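Local coordinates for DUF3845 domain-containing protein (Bacteroides thetaiotaomicron VPI-5482, PDB 3GF6) that is of unknown function but is a bacterial lipoprotein with an all-beta sandwich fold, probably related to the C1q/TNF-like proteins, at residues A[40-51]-A[79-89]; A[154-162]-A[174-185]. All coordinates share one frame; numbering follows the deposited sequence. Where two conformers were deposited one is given.

Interaction 1: residues A[40-51]-A[79-89]; sequences YVLDTIAQYPND and GKSKLTMSLGY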
loop_
_atom_site.group_PDB
_atom_site.type_symbol
_atom_site.label_atom_id
_atom_site.label_comp_id
_atom_site.label_asym_id
_atom_site.label_seq_id
_atom_site.Cartn_x
_atom_site.Cartn_y
_atom_site.Cartn_z
ATOM N N TYR A 40 12.634 9.202 -2.362
ATOM C CA TYR A 40 13.352 8.571 -1.216
ATOM C C TYR A 40 13.342 7.054 -1.331
ATOM O O TYR A 40 12.560 6.500 -2.106
ATOM C CB TYR A 40 12.796 9.053 0.114
ATOM C CG TYR A 40 11.453 8.487 0.514
ATOM C CD1 TYR A 40 11.373 7.288 1.217
ATOM C CD2 TYR A 40 10.268 9.142 0.188
ATOM C CE1 TYR A 40 10.175 6.761 1.591
ATOM C CE2 TYR A 40 9.061 8.631 0.567
ATOM C CZ TYR A 40 9.012 7.410 1.256
ATOM O OH TYR A 40 7.805 6.880 1.654
ATOM N N VAL A 41 14.229 6.396 -0.594
ATOM C CA VAL A 41 14.312 4.952 -0.723
ATOM C C VAL A 41 14.234 4.265 0.642
ATOM O O VAL A 41 15.075 4.520 1.514
ATOM C CB VAL A 41 15.594 4.562 -1.448
ATOM C CG1 VAL A 41 15.726 3.034 -1.555
ATOM C CG2 VAL A 41 15.640 5.212 -2.875
ATOM N N LEU A 42 13.211 3.427 0.846
ATOM C CA LEU A 42 13.198 2.517 1.987
ATOM C C LEU A 42 14.209 1.381 1.696
ATOM O O LEU A 42 14.186 0.843 0.584
ATOM C CB LEU A 42 11.782 1.963 2.182
ATOM C CG LEU A 42 11.532 0.821 3.161
ATOM C CD1 LEU A 42 12.087 1.096 4.597
ATOM C CD2 LEU A 42 10.002 0.551 3.158
ATOM N N ASP A 43 15.067 1.002 2.666
ATOM C CA ASP A 43 16.141 0.003 2.444
ATOM C C ASP A 43 16.259 -0.779 3.775
ATOM O O ASP A 43 16.755 -0.247 4.758
ATOM C CB ASP A 43 17.437 0.746 2.107
ATOM C CG ASP A 43 18.553 -0.141 1.663
ATOM O OD1 ASP A 43 18.511 -1.342 1.955
ATOM O OD2 ASP A 43 19.506 0.408 1.048
ATOM N N THR A 44 15.746 -2.009 3.781
ATOM C CA THR A 44 15.467 -2.777 5.005
ATOM C C THR A 44 15.733 -4.254 4.710
ATOM O O THR A 44 15.330 -4.741 3.670
ATOM C CB THR A 44 13.970 -2.619 5.433
ATOM O OG1 THR A 44 13.695 -1.260 5.832
ATOM C CG2 THR A 44 13.603 -3.587 6.566
ATOM N N ILE A 45 16.400 -4.956 5.616
ATOM C CA ILE A 45 16.578 -6.401 5.486
ATOM C C ILE A 45 15.290 -7.087 5.934
ATOM O O ILE A 45 14.823 -6.857 7.059
ATOM C CB ILE A 45 17.784 -6.896 6.313
ATOM C CG1 ILE A 45 19.093 -6.523 5.606
ATOM C CG2 ILE A 45 17.742 -8.408 6.513
ATOM C CD1 ILE A 45 20.326 -6.675 6.467
ATOM N N ALA A 46 14.697 -7.876 5.035
ATOM C CA ALA A 46 13.565 -8.720 5.343
ATOM C C ALA A 46 14.054 -10.101 5.786
ATOM O O ALA A 46 14.885 -10.747 5.115
ATOM C CB ALA A 46 12.622 -8.820 4.158
ATOM N N GLN A 47 13.573 -10.513 6.953
ATOM C CA GLN A 47 13.776 -11.811 7.512
ATOM C C GLN A 47 12.797 -12.074 8.658
ATOM O O GLN A 47 12.313 -11.136 9.299
ATOM C CB GLN A 47 15.226 -11.980 8.019
ATOM C CG GLN A 47 15.590 -11.141 9.204
ATOM C CD GLN A 47 17.053 -11.377 9.683
ATOM O OE1 GLN A 47 17.577 -12.487 9.632
ATOM N NE2 GLN A 47 17.701 -10.319 10.130
ATOM N N TYR A 48 12.541 -13.352 8.927
ATOM C CA TYR A 48 11.700 -13.731 10.031
ATOM C C TYR A 48 12.532 -13.938 11.292
ATOM O O TYR A 48 13.436 -14.769 11.300
ATOM C CB TYR A 48 10.954 -15.047 9.705
ATOM C CG TYR A 48 9.810 -14.834 8.755
ATOM C CD1 TYR A 48 8.678 -14.134 9.155
ATOM C CD2 TYR A 48 9.881 -15.285 7.458
ATOM C CE1 TYR A 48 7.661 -13.929 8.256
ATOM C CE2 TYR A 48 8.874 -15.125 6.579
ATOM C CZ TYR A 48 7.764 -14.419 6.959
ATOM O OH TYR A 48 6.730 -14.198 6.068
ATOM N N PRO A 49 12.196 -13.215 12.376
ATOM C CA PRO A 49 12.859 -13.566 13.615
ATOM C C PRO A 49 12.409 -14.946 14.083
ATOM O O PRO A 49 11.309 -15.399 13.755
ATOM C CB PRO A 49 12.427 -12.491 14.601
ATOM C CG PRO A 49 11.568 -11.515 13.821
ATOM C CD PRO A 49 11.135 -12.216 12.584
ATOM N N ASN A 50 13.337 -15.615 14.731
ATOM C CA ASN A 50 13.113 -16.879 15.420
ATOM C C ASN A 50 12.900 -18.087 14.530
ATOM O O ASN A 50 12.665 -19.178 15.062
ATOM C CB ASN A 50 11.937 -16.729 16.418
ATOM C CG ASN A 50 12.272 -15.768 17.559
ATOM O OD1 ASN A 50 13.432 -15.664 17.956
ATOM N ND2 ASN A 50 11.266 -15.119 18.121
ATOM N N ASP A 51 13.011 -17.913 13.208
ATOM C CA ASP A 51 12.813 -19.019 12.257
ATOM C C ASP A 51 13.758 -18.826 11.049
ATOM O O ASP A 51 13.548 -17.965 10.211
ATOM C CB ASP A 51 11.361 -19.063 11.799
ATOM C CG ASP A 51 11.082 -20.178 10.808
ATOM O OD1 ASP A 51 12.002 -20.951 10.509
ATOM O OD2 ASP A 51 9.919 -20.321 10.389
ATOM N N GLY A 79 5.369 10.630 6.470
ATOM C CA GLY A 79 6.638 10.089 6.928
ATOM C C GLY A 79 7.326 9.318 5.817
ATOM O O GLY A 79 7.100 9.587 4.643
ATOM N N LYS A 80 8.203 8.392 6.195
ATOM C CA LYS A 80 8.808 7.451 5.252
ATOM C C LYS A 80 8.106 6.092 5.378
ATOM O O LYS A 80 7.840 5.620 6.485
ATOM C CB LYS A 80 10.329 7.262 5.444
ATOM C CG LYS A 80 11.169 8.509 5.171
ATOM C CD LYS A 80 12.606 8.298 5.642
ATOM C CE LYS A 80 13.351 9.601 5.781
ATOM N NZ LYS A 80 14.771 9.387 6.209
ATOM N N SER A 81 7.798 5.500 4.232
ATOM C CA SER A 81 7.274 4.136 4.136
ATOM C C SER A 81 8.164 3.160 4.907
ATOM O O SER A 81 9.381 3.353 5.021
ATOM C CB SER A 81 7.178 3.729 2.656
ATOM O OG SER A 81 6.265 4.565 1.967
ATOM N N LYS A 82 7.556 2.128 5.468
ATOM C CA LYS A 82 8.270 1.147 6.235
ATOM C C LYS A 82 7.717 -0.263 5.958
ATOM O O LYS A 82 6.582 -0.433 5.522
ATOM C CB LYS A 82 8.191 1.482 7.709
ATOM C CG LYS A 82 6.843 1.338 8.270
ATOM C CD LYS A 82 6.848 1.613 9.793
ATOM C CE LYS A 82 5.460 1.458 10.346
ATOM N NZ LYS A 82 5.422 1.760 11.828
ATOM N N LEU A 83 8.537 -1.240 6.243
ATOM C CA LEU A 83 8.294 -2.647 5.941
ATOM C C LEU A 83 8.121 -3.430 7.242
ATOM O O LEU A 83 8.943 -3.317 8.178
ATOM C CB LEU A 83 9.518 -3.178 5.195
ATOM C CG LEU A 83 9.615 -4.629 4.724
ATOM C CD1 LEU A 83 10.567 -4.731 3.544
ATOM C CD2 LEU A 83 9.969 -5.669 5.857
ATOM N N THR A 84 7.125 -4.291 7.254
ATOM C CA THR A 84 6.776 -5.086 8.418
ATOM C C THR A 84 6.605 -6.515 7.966
ATOM O O THR A 84 5.827 -6.762 7.069
ATOM C CB THR A 84 5.427 -4.606 9.035
ATOM O OG1 THR A 84 5.551 -3.253 9.471
ATOM C CG2 THR A 84 5.062 -5.477 10.268
HETATM N N MSE A 85 7.303 -7.459 8.617
HETATM C CA MSE A 85 7.080 -8.874 8.346
HETATM C C MSE A 85 5.714 -9.401 8.787
HETATM O O MSE A 85 5.134 -8.939 9.779
HETATM C CB MSE A 85 8.120 -9.707 9.061
HETATM C CG MSE A 85 9.579 -9.391 8.697
HETATM SE SE MSE A 85 10.022 -9.545 6.820
HETATM C CE MSE A 85 9.566 -11.433 6.558
ATOM N N SER A 86 5.237 -10.407 8.049
ATOM C CA SER A 86 4.051 -11.157 8.455
ATOM C C SER A 86 4.353 -11.941 9.706
ATOM O O SER A 86 5.501 -11.981 10.195
ATOM C CB SER A 86 3.576 -12.102 7.353
ATOM O OG SER A 86 4.353 -13.269 7.290
ATOM N N LEU A 87 3.315 -12.575 10.251
ATOM C CA LEU A 87 3.448 -13.226 11.568
ATOM C C LEU A 87 4.444 -14.394 11.567
ATOM O O LEU A 87 5.104 -14.672 12.587
ATOM C CB LEU A 87 2.104 -13.718 12.053
ATOM C CG LEU A 87 1.184 -12.660 12.658
ATOM C CD1 LEU A 87 -0.259 -13.247 12.738
ATOM C CD2 LEU A 87 1.676 -12.239 14.011
ATOM N N GLY A 88 4.567 -15.079 10.441
ATOM C CA GLY A 88 5.629 -16.079 10.294
ATOM C C GLY A 88 5.755 -16.654 8.903
ATOM O O GLY A 88 5.028 -16.260 7.986
ATOM N N TYR A 89 6.665 -17.614 8.761
ATOM C CA TYR A 89 6.931 -18.204 7.495
ATOM C C TYR A 89 5.675 -18.827 6.913
ATOM O O TYR A 89 5.448 -18.755 5.694
ATOM C CB TYR A 89 8.051 -19.247 7.667
ATOM C CG TYR A 89 8.583 -19.843 6.397
ATOM C CD1 TYR A 89 7.909 -20.869 5.753
ATOM C CD2 TYR A 89 9.822 -19.440 5.874
ATOM C CE1 TYR A 89 8.412 -21.443 4.599
ATOM C CE2 TYR A 89 10.334 -20.014 4.727
ATOM C CZ TYR A 89 9.638 -21.020 4.091
ATOM O OH TYR A 89 10.169 -21.560 2.938
HETATM O O HOH W 1 11.380 -0.635 7.314
HETATM O O HOH W 2 8.327 -14.611 13.249
HETATM O O HOH W 3 8.092 -18.461 11.130
#
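The ring of Tyr48 is gripped on both faces by 79-89. The methyl CE of Met85, a selenomethionine in this crystal, sits 3.5 Å from the ring centroid, almost straight above it, as a CH-pi contact with SE behind it in Met-aromatic fashion. Over the opposite face lies the backbone of Gly88 and Tyr89. A flexible thioether suits the first face, because its bend at chi2 (-57°) and again at chi3 folds CE back over the ring. The same bend brings Met85 SE to 3.8 Å from Ala46 CB, where a small residue suits the bulky selenium. Tyr48 OH donates to Ser86 OG at 2.8 Å; it also receives the backbone N-H of Thr58, while Ser86 OG bonds Asp91 O, so the buried hydroxyls form a chain. Replacing Tyr48 by a phenylalanine would probably leave Ser86 OG without its donor and Thr58 N without its acceptor.

Strands 40-46 and 82-85 belong to the two facing sheets of a beta sandwich. Their axes come within 7.6 Å, inclined at 25°, and they share no backbone hydrogen bonds, so side chains join the layers. Between the two tyrosines the filling is mainly apolar: Leu42 sends CD2 to 4.3 Å from Leu83 CB, and Leu83 CD2 reaches the methyls of Thr44 and Ala46. A water spans from Thr44 OG1 to Leu83 N.

At the far end Tyr40 reaches across and lays a ring face against Lys80 CG. Its hydroxyl accepts twice from one residue: from Ser81 N at 2.9 Å, nearly straight at 168°, and from Ser81 OG at 2.8 Å. Lys64 O is a further partner of Tyr40 OH, and Lys64 N of Ser81 OG, just beyond strand 56-62.

Interaction 2: residues A[154-162]-A[174-185]; sequences FMCKGGMKL and FDITYDRSDLSF. With EDO (1,2-ethanediol), chain G.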
loop_
_atom_site.group_PDB
_atom_site.type_symbol
_atom_site.label_atom_id
_atom_site.label_comp_id
_atom_site.label_asym_id
_atom_site.label_seq_id
_atom_site.Cartn_x
_atom_site.Cartn_y
_atom_site.Cartn_z
ATOM N N PHE A 154 -11.385 -0.524 -2.191
ATOM C CA PHE A 154 -11.645 0.634 -3.067
ATOM C C PHE A 154 -10.731 0.616 -4.306
ATOM O O PHE A 154 -11.141 0.984 -5.406
ATOM C CB PHE A 154 -11.477 1.959 -2.295
ATOM C CG PHE A 154 -12.377 2.089 -1.076
ATOM C CD1 PHE A 154 -13.662 1.566 -1.064
ATOM C CD2 PHE A 154 -11.888 2.682 0.098
ATOM C CE1 PHE A 154 -14.469 1.675 0.076
ATOM C CE2 PHE A 154 -12.684 2.781 1.228
ATOM C CZ PHE A 154 -13.968 2.280 1.216
HETATM N N MSE A 155 -9.477 0.192 -4.100
HETATM C CA MSE A 155 -8.489 0.113 -5.163
HETATM C C MSE A 155 -7.608 -1.074 -4.867
HETATM O O MSE A 155 -7.104 -1.254 -3.745
HETATM C CB MSE A 155 -7.613 1.375 -5.268
HETATM C CG MSE A 155 -6.749 1.447 -6.536
HETATM SE SE MSE A 155 -5.107 2.454 -6.282
HETATM C CE MSE A 155 -4.103 1.201 -5.140
ATOM N N CYS A 156 -7.415 -1.900 -5.878
ATOM C CA CYS A 156 -6.505 -3.034 -5.758
ATOM C C CYS A 156 -5.815 -3.213 -7.101
ATOM O O CYS A 156 -6.467 -3.503 -8.098
ATOM C CB CYS A 156 -7.258 -4.322 -5.362
ATOM S SG CYS A 156 -6.155 -5.723 -5.074
ATOM N N LYS A 157 -4.506 -3.023 -7.117
ATOM C CA LYS A 157 -3.694 -3.143 -8.321
ATOM C C LYS A 157 -2.504 -4.044 -8.045
ATOM O O LYS A 157 -1.580 -3.700 -7.275
ATOM C CB LYS A 157 -3.252 -1.783 -8.880
ATOM C CG LYS A 157 -4.415 -0.971 -9.486
ATOM C CD LYS A 157 -4.041 0.447 -9.790
ATOM C CE LYS A 157 -5.311 1.281 -10.139
ATOM N NZ LYS A 157 -6.132 0.835 -11.327
ATOM N N GLY A 158 -2.544 -5.216 -8.663
ATOM C CA GLY A 158 -1.490 -6.213 -8.521
ATOM C C GLY A 158 -0.773 -6.639 -9.777
ATOM O O GLY A 158 -1.261 -6.508 -10.915
ATOM N N GLY A 159 0.416 -7.162 -9.581
ATOM C CA GLY A 159 1.151 -7.804 -10.680
ATOM C C GLY A 159 1.365 -6.816 -11.814
ATOM O O GLY A 159 1.719 -5.648 -11.571
HETATM N N MSE A 160 1.074 -7.264 -13.028
HETATM C CA MSE A 160 1.274 -6.401 -14.213
HETATM C C MSE A 160 0.254 -5.284 -14.288
HETATM O O MSE A 160 0.429 -4.333 -15.079
HETATM C CB MSE A 160 1.264 -7.211 -15.508
HETATM C CG MSE A 160 2.090 -8.391 -15.442
HETATM SE SE MSE A 160 1.931 -9.298 -17.111
HETATM C CE MSE A 160 3.454 -8.448 -17.877
ATOM N N LYS A 161 -0.778 -5.328 -13.446
ATOM C CA LYS A 161 -1.673 -4.175 -13.316
ATOM C C LYS A 161 -1.095 -3.088 -12.397
ATOM O O LYS A 161 -1.563 -1.961 -12.428
ATOM C CB LYS A 161 -3.052 -4.585 -12.789
ATOM C CG LYS A 161 -3.766 -5.615 -13.633
ATOM C CD LYS A 161 -3.956 -5.149 -15.045
ATOM C CE LYS A 161 -4.838 -6.135 -15.806
ATOM N NZ LYS A 161 -5.230 -5.570 -17.120
ATOM N N LEU A 162 -0.134 -3.441 -11.553
ATOM C CA LEU A 162 0.536 -2.477 -10.697
ATOM C C LEU A 162 1.704 -1.856 -11.435
ATOM O O LEU A 162 1.868 -0.628 -11.456
ATOM C CB LEU A 162 1.040 -3.142 -9.404
ATOM C CG LEU A 162 1.956 -2.262 -8.520
ATOM C CD1 LEU A 162 1.175 -1.016 -8.062
ATOM C CD2 LEU A 162 2.500 -3.095 -7.354
ATOM N N PHE A 174 6.419 1.022 -10.885
ATOM C CA PHE A 174 4.985 1.339 -10.927
ATOM C C PHE A 174 4.704 2.830 -10.957
ATOM O O PHE A 174 5.499 3.637 -10.488
ATOM C CB PHE A 174 4.251 0.710 -9.709
ATOM C CG PHE A 174 4.946 0.951 -8.393
ATOM C CD1 PHE A 174 4.703 2.099 -7.674
ATOM C CD2 PHE A 174 5.870 0.032 -7.901
ATOM C CE1 PHE A 174 5.383 2.362 -6.485
ATOM C CE2 PHE A 174 6.531 0.254 -6.681
ATOM C CZ PHE A 174 6.291 1.425 -5.980
ATOM N N ASP A 175 3.542 3.194 -11.505
ATOM C CA ASP A 175 3.090 4.571 -11.525
ATOM C C ASP A 175 1.581 4.519 -11.721
ATOM O O ASP A 175 1.095 4.449 -12.850
ATOM C CB ASP A 175 3.778 5.354 -12.649
ATOM C CG ASP A 175 3.471 6.863 -12.606
ATOM O OD1 ASP A 175 2.687 7.291 -11.728
ATOM O OD2 ASP A 175 4.027 7.627 -13.454
ATOM N N ILE A 176 0.857 4.460 -10.608
ATOM C CA ILE A 176 -0.593 4.260 -10.608
ATOM C C ILE A 176 -1.256 5.483 -10.001
ATOM O O ILE A 176 -0.680 6.218 -9.164
ATOM C CB ILE A 176 -1.049 2.947 -9.863
ATOM C CG1 ILE A 176 -0.631 3.001 -8.383
ATOM C CG2 ILE A 176 -0.492 1.742 -10.611
ATOM C CD1 ILE A 176 -1.303 1.999 -7.455
ATOM N N THR A 177 -2.470 5.720 -10.434
ATOM C CA THR A 177 -3.279 6.788 -9.844
ATOM C C THR A 177 -4.679 6.276 -9.496
ATOM O O THR A 177 -5.166 5.288 -10.063
ATOM C CB THR A 177 -3.418 7.979 -10.788
ATOM O OG1 THR A 177 -4.053 7.561 -12.007
ATOM C CG2 THR A 177 -2.082 8.594 -11.055
ATOM N N TYR A 178 -5.313 6.951 -8.546
ATOM C CA TYR A 178 -6.689 6.657 -8.144
ATOM C C TYR A 178 -7.374 7.975 -7.824
ATOM O O TYR A 178 -6.783 8.854 -7.184
ATOM C CB TYR A 178 -6.701 5.668 -6.972
ATOM C CG TYR A 178 -8.077 5.341 -6.401
ATOM C CD1 TYR A 178 -8.861 4.301 -6.922
ATOM C CD2 TYR A 178 -8.622 6.080 -5.355
ATOM C CE1 TYR A 178 -10.093 3.988 -6.381
ATOM C CE2 TYR A 178 -9.898 5.775 -4.810
ATOM C CZ TYR A 178 -10.636 4.745 -5.338
ATOM O OH TYR A 178 -11.883 4.464 -4.787
ATOM N N ASP A 179 -8.590 8.124 -8.320
ATOM C CA ASP A 179 -9.353 9.354 -8.194
ATOM C C ASP A 179 -10.852 9.055 -8.207
ATOM O O ASP A 179 -11.500 9.022 -9.252
ATOM C CB ASP A 179 -8.918 10.272 -9.337
ATOM C CG ASP A 179 -9.467 11.685 -9.246
ATOM O OD1 ASP A 179 -10.219 12.063 -8.321
ATOM O OD2 ASP A 179 -9.129 12.442 -10.188
ATOM N N ARG A 180 -11.409 8.801 -7.028
ATOM C CA ARG A 180 -12.801 8.381 -6.943
ATOM C C ARG A 180 -13.423 8.989 -5.700
ATOM O O ARG A 180 -12.728 9.614 -4.882
ATOM C CB ARG A 180 -12.938 6.853 -6.966
ATOM C CG ARG A 180 -12.299 6.158 -8.161
ATOM C CD ARG A 180 -13.121 6.359 -9.475
ATOM N NE ARG A 180 -14.269 5.461 -9.479
ATOM C CZ ARG A 180 -14.325 4.252 -10.053
ATOM N NH1 ARG A 180 -13.332 3.735 -10.779
ATOM N NH2 ARG A 180 -15.430 3.560 -9.925
ATOM N N SER A 181 -14.742 8.860 -5.604
ATOM C CA SER A 181 -15.524 9.568 -4.627
ATOM C C SER A 181 -16.575 8.669 -3.953
ATOM O O SER A 181 -16.628 7.483 -4.220
ATOM C CB SER A 181 -16.216 10.739 -5.350
ATOM O OG SER A 181 -17.171 10.259 -6.285
ATOM N N ASP A 182 -17.409 9.282 -3.113
ATOM C CA ASP A 182 -18.548 8.640 -2.457
ATOM C C ASP A 182 -18.130 7.426 -1.611
ATOM O O ASP A 182 -18.849 6.412 -1.561
ATOM C CB ASP A 182 -19.610 8.179 -3.476
ATOM C CG ASP A 182 -20.117 9.300 -4.360
ATOM O OD1 ASP A 182 -20.136 10.499 -3.914
ATOM O OD2 ASP A 182 -20.532 8.961 -5.506
ATOM N N LEU A 183 -16.980 7.531 -0.948
ATOM C CA LEU A 183 -16.494 6.436 -0.138
ATOM C C LEU A 183 -16.896 6.611 1.330
ATOM O O LEU A 183 -16.915 7.736 1.834
ATOM C CB LEU A 183 -14.992 6.340 -0.253
ATOM C CG LEU A 183 -14.408 6.235 -1.663
ATOM C CD1 LEU A 183 -12.862 6.269 -1.561
ATOM C CD2 LEU A 183 -14.941 4.959 -2.369
ATOM N N SER A 184 -17.219 5.486 1.976
ATOM C CA SER A 184 -17.551 5.433 3.408
ATOM C C SER A 184 -16.544 4.529 4.115
ATOM O O SER A 184 -16.213 3.442 3.641
ATOM C CB SER A 184 -18.967 4.889 3.646
ATOM O OG SER A 184 -19.962 5.740 3.094
ATOM N N PHE A 185 -16.036 4.982 5.249
ATOM C CA PHE A 185 -15.189 4.140 6.081
ATOM C C PHE A 185 -15.052 4.619 7.504
ATOM O O PHE A 185 -15.139 5.832 7.764
ATOM C CB PHE A 185 -13.787 4.002 5.489
ATOM C CG PHE A 185 -13.074 5.329 5.267
ATOM C CD1 PHE A 185 -12.390 5.970 6.315
ATOM C CD2 PHE A 185 -13.049 5.907 4.002
ATOM C CE1 PHE A 185 -11.744 7.161 6.097
ATOM C CE2 PHE A 185 -12.398 7.103 3.796
ATOM C CZ PHE A 185 -11.736 7.724 4.838
HETATM C C1 EDO G . -5.211 11.049 -8.976
HETATM O O1 EDO G . -3.810 11.076 -9.271
HETATM C C2 EDO G . -5.938 11.621 -10.197
HETATM O O2 EDO G . -6.421 12.931 -9.902
HETATM O O HOH W 4 2.392 1.250 -13.258
#
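Aromatic contacts begin with Phe154, whose ring has Leu183 CD2 over one face, 4.1 Å from its centroid in a CH-pi contact displaced toward the rim. The ring's edge meets Ser184 O, 3.5 Å from CZ, and Phe185 crosses the Phe154 side chain at about a right angle. Met155, a selenomethionine, slides past Tyr178 with CG 3.6 Å from Tyr178 CD1; its SE stands obliquely to that ring, a Met-aromatic contact. With chi1 at 176° the Tyr178 ring swings away from its own backbone N to Phe154, its OH bonding Arg17 O.

Strands 154-158 and 174-183 lie in opposite sheets of the beta sandwich and run nearly antiparallel. A classic bulge opposite Leu138 lets Phe154 and Met155 both point into the interior.

Aliphatic contacts centre on Ile176, whose branches suit several neighbours: CD1 lies 3.7 Å from Met155 CE and 3.9 Å from Leu162 CD1, while CG2 meets Lys157 CD. The long lysine packs its methylenes here yet delivers NZ to Asp14 and Glu16.

Among polar contacts, one water donates to Leu162 O at 2.7 Å and accepts from Asp175 N. Outside the contact, a 1,2-ethanediol donates through O2 to Asp179 OD2.

Overall arrangement
Both interactions span the same two sheets of the sandwich, on opposite sides of the chain's centre; their centres are 23 Å apart and their nearest atoms about 9 Å, without touching. In one sheet, strand 40-46 is linked to strand 171-183 through 203-219 and 112-123; in the other, 82-85 is linked to 153-158 through 56-62, 187-198 and 129-139. Along the chain interaction 1 closes before interaction 2 opens. No active site is known. Bound 1,2-ethanediol, probably from the crystallisation liquor, lies near each: about 6 Å from the Tyr89 side chain in the first and about 4 Å from that of Ser184 in the second, where another molecule is hydrogen-bonded to Asp179, Tyr214 OH and Leu116 O.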